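Local coordinates for bluetongue virus COAT protein VP7 (PDB 1BVP) that forms the homotrimeric capsomers that assemble on the VP3 scaffold to build the bluetongue virus core, at the interface of chains A and B. Residues are numbered along the deposited sequence; one frame, centred on the assembly and turned at random. Chains: chain A/B, Bluetongue virus COAT protein VP7.

The interface of chains A and B. Residues chain A 103, 106-107, 110; chain B 13, 16-17, 318, 322.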
loop_
_atom_site.group_PDB
_atom_site.type_symbol
_atom_site.label_atom_id
_atom_site.label_comp_id
_atom_site.label_asym_id
_atom_site.label_seq_id
_atom_site.Cartn_x
_atom_site.Cartn_y
_atom_site.Cartn_z
ATOM N N THR A 103 14.136 -18.304 -11.170
ATOM C CA THR A 103 13.557 -17.210 -11.928
ATOM C C THR A 103 13.018 -16.119 -10.960
ATOM O O THR A 103 13.255 -14.938 -11.195
ATOM C CB THR A 103 12.415 -17.750 -12.826
ATOM O OG1 THR A 103 12.977 -18.488 -13.911
ATOM C CG2 THR A 103 11.593 -16.642 -13.389
ATOM N N ALA A 106 15.921 -14.209 -9.369
ATOM C CA ALA A 106 16.605 -13.427 -10.385
ATOM C C ALA A 106 15.822 -12.170 -10.652
ATOM O O ALA A 106 16.365 -11.083 -10.704
ATOM C CB ALA A 106 16.716 -14.247 -11.676
ATOM N N ASN A 107 14.534 -12.342 -10.886
ATOM C CA ASN A 107 13.651 -11.222 -11.178
ATOM C C ASN A 107 13.519 -10.229 -10.032
ATOM O O ASN A 107 13.448 -9.025 -10.233
ATOM C CB ASN A 107 12.297 -11.746 -11.622
ATOM C CG ASN A 107 12.306 -12.197 -13.068
ATOM O OD1 ASN A 107 11.992 -11.429 -13.970
ATOM N ND2 ASN A 107 12.711 -13.425 -13.300
ATOM N N ALA A 110 16.706 -8.182 -10.051
ATOM C CA ALA A 110 16.725 -7.257 -11.190
ATOM C C ALA A 110 15.906 -6.019 -10.828
ATOM O O ALA A 110 16.234 -4.886 -11.219
ATOM C CB ALA A 110 16.152 -7.920 -12.416
ATOM N N ARG B 13 10.259 -13.210 -18.089
ATOM C CA ARG B 13 10.855 -13.424 -16.764
ATOM C C ARG B 13 12.058 -14.385 -16.852
ATOM O O ARG B 13 13.014 -14.256 -16.091
ATOM C CB ARG B 13 9.819 -13.892 -15.732
ATOM C CG ARG B 13 8.631 -12.978 -15.559
ATOM C CD ARG B 13 7.613 -13.445 -14.476
ATOM N NE ARG B 13 8.023 -13.052 -13.131
ATOM C CZ ARG B 13 8.243 -13.890 -12.105
ATOM N NH1 ARG B 13 8.078 -15.212 -12.240
ATOM N NH2 ARG B 13 8.681 -13.408 -10.932
ATOM N N ALA B 16 15.147 -12.540 -17.946
ATOM C CA ALA B 16 15.721 -11.700 -16.886
ATOM C C ALA B 16 16.636 -12.510 -15.999
ATOM O O ALA B 16 17.234 -11.987 -15.073
ATOM C CB ALA B 16 14.637 -11.074 -16.056
ATOM N N THR B 17 16.675 -13.808 -16.251
ATOM C CA THR B 17 17.509 -14.743 -15.520
ATOM C C THR B 17 18.953 -14.713 -16.039
ATOM O O THR B 17 19.893 -14.970 -15.299
ATOM C CB THR B 17 16.914 -16.128 -15.714
ATOM O OG1 THR B 17 15.913 -16.359 -14.717
ATOM C CG2 THR B 17 17.931 -17.170 -15.673
ATOM N N ASP B 318 12.299 -4.727 -16.351
ATOM C CA ASP B 318 13.267 -5.565 -15.646
ATOM C C ASP B 318 14.191 -6.256 -16.645
ATOM O O ASP B 318 15.398 -6.328 -16.422
ATOM C CB ASP B 318 12.575 -6.611 -14.816
ATOM C CG ASP B 318 11.840 -6.029 -13.642
ATOM O OD1 ASP B 318 12.256 -4.971 -13.109
ATOM O OD2 ASP B 318 10.873 -6.686 -13.228
ATOM N N VAL B 322 18.362 -6.092 -17.008
ATOM C CA VAL B 322 19.374 -7.147 -17.037
ATOM C C VAL B 322 20.095 -7.292 -18.384
ATOM O O VAL B 322 21.307 -7.417 -18.387
ATOM C CB VAL B 322 18.910 -8.500 -16.431
ATOM C CG1 VAL B 322 17.698 -8.298 -15.558
ATOM C CG2 VAL B 322 18.685 -9.515 -17.450
#
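The side-chain amide nitrogen of A:Asn107 is gripped by two backbone carbonyls, one from each chain. Across the interface, ND2 donates to the O of B:Arg13, near the end of helix 2-15, at 2.9 Å and almost straight, with 174° at the hydrogen. Within its own helix, 103-116, the same ND2 donates to the O of A:Thr103, one turn earlier. Both acceptors lie close to the plane of the amide, so the two bonds should use both N-H groups and fix its rotation. Neither carbonyl is met quite in its own plane: the donor is tilted 30° from that of B:Arg13 and stands above that of A:Thr103. The amide reaches back to that turn because CG of A:Asn107 sits beside its backbone N, anti to the carbonyl carbon (chi1 -79°).

On the other branch of the amide, OD1 rests against the methyl CB of B:Ala16 at 3.4 Å. The side chain of B:Arg13 runs alongside A:Asn107, its CB 3.7 Å from OD1. It then bends at chi3, which brings the guanidinium back toward chain A: NH2 comes within 4.0 Å of CB of A:Asn107, and NH1 nears the methyl CG2 of A:Thr103. These guanidinium approaches are van der Waals contacts.

Toward the start of the helix, the hydroxyl of B:Thr17 points toward that of A:Thr103, which is met from the side, with OG1 to OG1 at 3.7 Å, too long to count as a bond, and the two side chains cross at about a right angle. CB of A:Ala106 packs on the same threonine of chain B. One turn beyond A:Asn107, CB of A:Ala110 meets, methyl to methyl, CG1 of B:Val322 from helix 304-323 at 3.5 Å. The small residues probably allow the helix of chain A to lie close to chain B, while the asparagine supplies a directional link. The patch helps join neighbouring subunits of the VP7 trimer, the capsomer of the viral core.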